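Local atomic coordinates of homoserine dehydrogenase (Thermoplasma acidophilum, PDB entry 3ING), a protein that probably catalyses the NADP-dependent interconversion of aspartate semialdehyde and homoserine on the route to threonine and methionine. Residues 172-175 with 176-180; 205-209 with 210-214. All coordinates share one frame; numbering follows the deposited sequence. Where two conformers were deposited one is given.

Contact 1. Residues 172-175 with 176-180; sequences SSTI and NYVIR. With EDO (1,2-ethanediol), chain F.
The side-chain amide of N176 turns back on the chain and gives its ND2 hydrogen to the carbonyl O of S172, 3.0 Å from ND2 and almost straight at 171°. S172 O lies practically in the plane of the amide. At the other end of the same amide, OD1 accepts from the backbone N of L251 in strand 249-258, so both polar ends are engaged and the group is held against flipping. From there the first helical bonds follow: Y177 N to S173 O, V178 N to T174 O and I179 N to I175 O, all between 2.8 and 3.0 Å, the regular i to i+4 pattern at the opening of helix 173-183. The apolar side chains follow the same spacing. I175 and I179 run side by side, CG1 of the first 4.1 Å from CD1 of the second, on the flank that packs against L251. T174 turns CG2 anti to its own N (its OG1 at chi1 -62°), which brings this methyl within 4.1 Å of CG2 of V178, on the face of the helix covered by D208 and L209. R180, bent at its third torsion, sends NH1 to O1 of an ethanediol, probably from the crystallisation liquor, in a weak bond of 2.7 Å; the same NH1 also binds the carbonyl O of I280. Replacing N176 with a leucine would probably leave S172 O and the L251 amide without their mates and weaken the polar tie between the helix start and strand 249-258. With the side chain of S172 near K217, the predicted proton donor, and bonded to D213, the buried amide of N176 probably helps to hold the backbone leading into the helix beside the probable active site.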
ATOM      1  N   SER A 172      15.082   9.494   3.562  1.00 23.24           N
ATOM      2  CA  SER A 172      15.643  10.823   3.224  1.00 25.72           C
ATOM      3  C   SER A 172      16.668  10.520   2.126  1.00 21.19           C
ATOM      4  O   SER A 172      17.679   9.890   2.376  1.00 23.84           O
ATOM      5  CB  SER A 172      16.276  11.497   4.462  1.00 25.41           C
ATOM      6  OG  SER A 172      16.771  12.824   4.217  1.00 25.06           O
ATOM      7  N   SER A 173      16.367  10.971   0.915  0.50 23.83           N
ATOM      8  CA  SER A 173      17.155  10.632  -0.268  0.50 24.73           C
ATOM      9  C   SER A 173      18.567  11.181  -0.267  0.50 24.78           C
ATOM     10  O   SER A 173      19.553  10.414  -0.142  0.50 25.04           O
ATOM     11  CB  SER A 173      16.453  11.128  -1.520  0.50 27.15           C
ATOM     12  OG  SER A 173      15.245  10.450  -1.746  0.50 34.02           O
ATOM     13  N   THR A 174      18.668  12.507  -0.378  1.00 22.70           N
ATOM     14  CA  THR A 174      19.971  13.158  -0.618  1.00 22.45           C
ATOM     15  C   THR A 174      21.073  12.734   0.366  1.00 22.32           C
ATOM     16  O   THR A 174      22.191  12.397  -0.058  1.00 21.54           O
ATOM     17  CB  THR A 174      19.831  14.693  -0.728  1.00 20.71           C
ATOM     18  OG1 THR A 174      19.007  14.983  -1.840  1.00 24.09           O
ATOM     19  CG2 THR A 174      21.232  15.398  -0.921  1.00 18.25           C
ATOM     20  N   ILE A 175      20.766  12.688   1.662  1.00 22.22           N
ATOM     21  CA  ILE A 175      21.795  12.280   2.651  1.00 21.89           C
ATOM     22  C   ILE A 175      22.252  10.858   2.370  1.00 21.30           C
ATOM     23  O   ILE A 175      23.427  10.539   2.460  1.00 21.19           O
ATOM     24  CB  ILE A 175      21.308  12.472   4.125  1.00 25.96           C
ATOM     25  CG1 ILE A 175      22.472  12.290   5.118  1.00 25.55           C
ATOM     26  CG2 ILE A 175      20.085  11.594   4.432  1.00 24.13           C
ATOM     27  CD1 ILE A 175      22.254  12.914   6.508  1.00 25.68           C
ATOM     28  N   ASN A 176      21.333   9.996   1.963  1.00 22.55           N
ATOM     29  CA  ASN A 176      21.692   8.623   1.701  1.00 19.88           C
ATOM     30  C   ASN A 176      22.516   8.464   0.414  1.00 20.13           C
ATOM     31  O   ASN A 176      23.486   7.720   0.354  1.00 20.01           O
ATOM     32  CB  ASN A 176      20.443   7.745   1.720  1.00 21.86           C
ATOM     33  CG  ASN A 176      20.182   7.178   3.086  1.00 24.54           C
ATOM     34  OD1 ASN A 176      20.930   6.303   3.545  1.00 25.79           O
ATOM     35  ND2 ASN A 176      19.144   7.696   3.778  1.00 24.35           N
ATOM     36  N   TYR A 177      22.126   9.217  -0.602  1.00 21.90           N
ATOM     37  CA  TYR A 177      22.803   9.248  -1.881  1.00 22.92           C
ATOM     38  C   TYR A 177      24.206   9.742  -1.654  1.00 22.12           C
ATOM     39  O   TYR A 177      25.201   9.195  -2.208  1.00 22.02           O
ATOM     40  CB  TYR A 177      22.021  10.203  -2.791  1.00 24.32           C
ATOM     41  CG  TYR A 177      22.398  10.221  -4.244  1.00 28.52           C
ATOM     42  CD1 TYR A 177      22.116   9.145  -5.056  1.00 29.55           C
ATOM     43  CD2 TYR A 177      22.975  11.346  -4.826  1.00 27.92           C
ATOM     44  CE1 TYR A 177      22.435   9.157  -6.410  1.00 32.19           C
ATOM     45  CE2 TYR A 177      23.295  11.366  -6.168  1.00 34.18           C
ATOM     46  CZ  TYR A 177      23.012  10.265  -6.956  1.00 31.90           C
ATOM     47  OH  TYR A 177      23.263  10.241  -8.308  1.00 33.99           O
ATOM     48  N   VAL A 178      24.318  10.786  -0.830  1.00 21.22           N
ATOM     49  CA  VAL A 178      25.649  11.372  -0.507  1.00 21.61           C
ATOM     50  C   VAL A 178      26.538  10.369   0.190  1.00 20.10           C
ATOM     51  O   VAL A 178      27.661  10.157  -0.200  1.00 22.05           O
ATOM     52  CB  VAL A 178      25.535  12.650   0.375  1.00 22.30           C
ATOM     53  CG1 VAL A 178      26.855  12.977   1.048  1.00 20.02           C
ATOM     54  CG2 VAL A 178      25.040  13.841  -0.482  1.00 23.25           C
ATOM     55  N   ILE A 179      26.041   9.751   1.246  1.00 21.06           N
ATOM     56  CA  ILE A 179      26.811   8.743   1.990  1.00 23.33           C
ATOM     57  C   ILE A 179      27.238   7.604   1.064  1.00 23.98           C
ATOM     58  O   ILE A 179      28.393   7.212   1.031  1.00 26.55           O
ATOM     59  CB  ILE A 179      25.943   8.189   3.178  1.00 25.07           C
ATOM     60  CG1 ILE A 179      25.771   9.258   4.264  1.00 27.90           C
ATOM     61  CG2 ILE A 179      26.551   6.938   3.784  1.00 29.74           C
ATOM     62  CD1 ILE A 179      24.733   8.883   5.324  1.00 24.39           C
ATOM     63  N   ARG A 180      26.299   7.077   0.282  1.00 25.42           N
ATOM     64  CA  ARG A 180      26.640   5.939  -0.589  1.00 25.59           C
ATOM     65  C   ARG A 180      27.679   6.272  -1.662  1.00 27.10           C
ATOM     66  O   ARG A 180      28.567   5.468  -1.967  1.00 28.75           O
ATOM     67  CB  ARG A 180      25.377   5.377  -1.217  1.00 24.52           C
ATOM     68  CG  ARG A 180      24.468   4.774  -0.169  1.00 28.16           C
ATOM     69  CD  ARG A 180      23.229   4.185  -0.764  1.00 29.52           C
ATOM     70  NE  ARG A 180      23.520   3.034  -1.604  1.00 35.92           N
ATOM     71  CZ  ARG A 180      22.604   2.211  -2.111  1.00 33.96           C
ATOM     72  NH1 ARG A 180      21.323   2.386  -1.871  1.00 37.07           N
ATOM     73  NH2 ARG A 180      22.991   1.195  -2.847  1.00 38.46           N
TER
HETATM   74  C1  EDO F 329      19.328   5.478  -1.064  1.00 65.40           C
HETATM   75  O1  EDO F 329      19.399   4.309  -1.894  1.00 68.42           O
HETATM   76  C2  EDO F 329      19.819   6.726  -1.803  1.00 65.03           C
HETATM   77  O2  EDO F 329      18.707   7.420  -2.390  1.00 64.13           O

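Contact 2. Residues 205-209 with 210-214; sequences PQDDL and NGLDA
D207 and D208 meet the following turn mainly through their carbonyls, and the close packing gathers on this inner side. D207 O accepts from D213 N at 2.9 Å, the donor standing 39° above the carbonyl plane, while CB of L212 rests 3.5 Å from the same oxygen. D208 and D213 run alongside each other with carboxylate planes 67° apart and OD1 of D208 4.1 Å from OD2 of D213. Two acids so close would tend to repel, but each has partners to offset this: D208 OD2 takes the backbone N of E202, and D213 OD1 forms a salt bridge with K118 while its OD2 is taken up by S172. A buried water spans the corner here, donating to D208 O and accepting from A214 N, 3.1 Å from its oxygen. Between the short helix 206-209 and helix 212-226 the chain makes a tight corner. N210 N closes the last turn on Q206 O at 2.9 Å, G211 N bonds to D208 O, and G211 has a positive phi, where a beta carbon would collide with the carbonyl O of N210. N210 OD1 then accepts from L212 N at 3.1 Å, an Asx turn that leads into the second helix. CG of N210 sits between its own N and carbonyl carbon (chi1 62°), which folds the amide back over Q206 O. Q206 and N210 are exposed on this looser side, where another water links ND2 of N210 to OD1 of the buried D207, 2.6 Å from that OD1. The other oxygen of D207, OD2, is held within the fold by salt bridges with R94 and R216.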
ATOM      1  N   PRO A 205      19.910  22.814   0.625  1.00 20.80           N
ATOM      2  CA  PRO A 205      20.587  21.487   0.712  1.00 24.02           C
ATOM      3  C   PRO A 205      21.275  21.178   2.044  1.00 23.55           C
ATOM      4  O   PRO A 205      21.537  20.013   2.331  1.00 22.51           O
ATOM      5  CB  PRO A 205      21.585  21.538  -0.433  1.00 26.56           C
ATOM      6  CG  PRO A 205      21.048  22.601  -1.356  1.00 26.49           C
ATOM      7  CD  PRO A 205      20.448  23.615  -0.480  1.00 23.34           C
ATOM      8  N   GLN A 206      21.581  22.207   2.843  0.80 24.44           N
ATOM      9  CA  GLN A 206      22.124  21.960   4.191  0.80 21.00           C
ATOM     10  C   GLN A 206      21.124  21.195   5.061  0.80 24.04           C
ATOM     11  O   GLN A 206      21.518  20.410   5.943  0.80 22.68           O
ATOM     12  CB  GLN A 206      22.535  23.271   4.825  0.80 24.40           C
ATOM     13  CG  GLN A 206      23.682  23.948   4.045  0.80 27.67           C
ATOM     14  CD  GLN A 206      24.380  25.052   4.823  0.80 40.11           C
ATOM     15  OE1 GLN A 206      23.726  25.916   5.408  0.80 41.59           O
ATOM     16  NE2 GLN A 206      25.733  25.029   4.824  0.80 42.80           N
ATOM     17  N   ASP A 207      19.831  21.364   4.786  1.00 21.50           N
ATOM     18  CA  ASP A 207      18.779  20.575   5.475  1.00 22.13           C
ATOM     19  C   ASP A 207      18.968  19.074   5.248  1.00 23.72           C
ATOM     20  O   ASP A 207      18.635  18.269   6.102  1.00 23.10           O
ATOM     21  CB  ASP A 207      17.374  20.931   4.983  1.00 21.89           C
ATOM     22  CG  ASP A 207      16.924  22.296   5.402  1.00 25.77           C
ATOM     23  OD1 ASP A 207      17.732  23.012   6.041  1.00 22.51           O
ATOM     24  OD2 ASP A 207      15.779  22.649   5.031  1.00 25.93           O
ATOM     25  N   ASP A 208      19.452  18.700   4.069  1.00 22.93           N
ATOM     26  CA  ASP A 208      19.754  17.296   3.760  1.00 18.71           C
ATOM     27  C   ASP A 208      21.011  16.840   4.511  1.00 20.83           C
ATOM     28  O   ASP A 208      21.014  15.816   5.188  1.00 23.81           O
ATOM     29  CB  ASP A 208      20.014  17.115   2.273  1.00 21.24           C
ATOM     30  CG  ASP A 208      18.756  17.212   1.429  1.00 26.01           C
ATOM     31  OD1 ASP A 208      17.815  16.463   1.725  1.00 26.49           O
ATOM     32  OD2 ASP A 208      18.755  17.965   0.436  1.00 27.52           O
ATOM     33  N   LEU A 209      22.080  17.605   4.370  1.00 24.16           N
ATOM     34  CA  LEU A 209      23.402  17.190   4.881  1.00 22.90           C
ATOM     35  C   LEU A 209      23.452  17.187   6.392  1.00 23.71           C
ATOM     36  O   LEU A 209      24.200  16.421   6.993  1.00 24.01           O
ATOM     37  CB  LEU A 209      24.523  18.077   4.294  1.00 25.97           C
ATOM     38  CG  LEU A 209      24.564  18.076   2.752  1.00 26.94           C
ATOM     39  CD1 LEU A 209      25.652  19.017   2.215  1.00 27.76           C
ATOM     40  CD2 LEU A 209      24.723  16.640   2.179  1.00 24.21           C
ATOM     41  N   ASN A 210      22.668  18.018   7.051  1.00 24.13           N
ATOM     42  CA  ASN A 210      22.742  17.963   8.514  1.00 24.83           C
ATOM     43  C   ASN A 210      21.723  16.994   9.099  1.00 24.64           C
ATOM     44  O   ASN A 210      21.671  16.807  10.300  1.00 25.80           O
ATOM     45  CB  ASN A 210      22.720  19.337   9.139  1.00 24.93           C
ATOM     46  CG  ASN A 210      21.484  20.080   8.849  1.00 26.95           C
ATOM     47  OD1 ASN A 210      20.457  19.480   8.546  1.00 33.22           O
ATOM     48  ND2 ASN A 210      21.568  21.420   8.905  1.00 31.19           N
ATOM     49  N   GLY A 211      20.979  16.301   8.229  1.00 22.58           N
ATOM     50  CA  GLY A 211      20.025  15.284   8.686  1.00 22.95           C
ATOM     51  C   GLY A 211      18.670  15.841   9.126  1.00 22.28           C
ATOM     52  O   GLY A 211      17.799  15.099   9.600  1.00 22.50           O
ATOM     53  N   LEU A 212      18.465  17.136   8.926  1.00 22.79           N
ATOM     54  CA  LEU A 212      17.206  17.796   9.288  1.00 23.59           C
ATOM     55  C   LEU A 212      16.031  17.302   8.449  1.00 22.58           C
ATOM     56  O   LEU A 212      14.935  17.159   8.957  1.00 22.31           O
ATOM     57  CB  LEU A 212      17.342  19.308   9.145  1.00 26.08           C
ATOM     58  CG  LEU A 212      16.233  20.198   9.713  1.00 29.80           C
ATOM     59  CD1 LEU A 212      15.918  19.842  11.161  1.00 29.72           C
ATOM     60  CD2 LEU A 212      16.671  21.710   9.619  1.00 24.26           C
ATOM     61  N   ASP A 213      16.251  17.027   7.173  1.00 24.44           N
ATOM     62  CA  ASP A 213      15.181  16.449   6.336  1.00 23.47           C
ATOM     63  C   ASP A 213      14.723  15.142   6.964  1.00 23.20           C
ATOM     64  O   ASP A 213      13.535  14.907   7.131  1.00 22.49           O
ATOM     65  CB  ASP A 213      15.668  16.226   4.906  1.00 24.59           C
ATOM     66  CG  ASP A 213      14.617  15.557   4.004  1.00 28.50           C
ATOM     67  OD1 ASP A 213      13.607  16.197   3.678  1.00 27.45           O
ATOM     68  OD2 ASP A 213      14.814  14.392   3.592  1.00 27.54           O
ATOM     69  N   ALA A 214      15.658  14.268   7.309  1.00 22.23           N
ATOM     70  CA  ALA A 214      15.272  13.011   7.957  1.00 21.12           C
ATOM     71  C   ALA A 214      14.534  13.255   9.281  1.00 21.23           C
ATOM     72  O   ALA A 214      13.577  12.542   9.628  1.00 23.38           O
ATOM     73  CB  ALA A 214      16.513  12.136   8.193  1.00 20.94           C
TER
HETATM   74  O   HOH W   1      19.660  23.392   7.776  1.00 27.85           O
HETATM   75  O   HOH W   2      18.406  14.535   5.921  1.00 21.93           O

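How the contacts relate
Along the chain, strand 164-170 gives way to contact 1, a local contact within the first turns of helix 173-183. Helix 188-198 follows, and then contact 2 closes the corner between helices 206-209 and 212-226. The two are in series, neither nesting nor crossing, yet their centres lie 10 Å apart and they touch. OG of S172 lies 2.6 Å from OD2 of D213, a probable hydrogen bond, while T174 packs on the carboxylate of D208 and CD1 of I175 reaches its carbonyl O. Together they join helix 173-183 to the corner and to strand 249-258, with D213 facing K118, K217 and the bound NADPH.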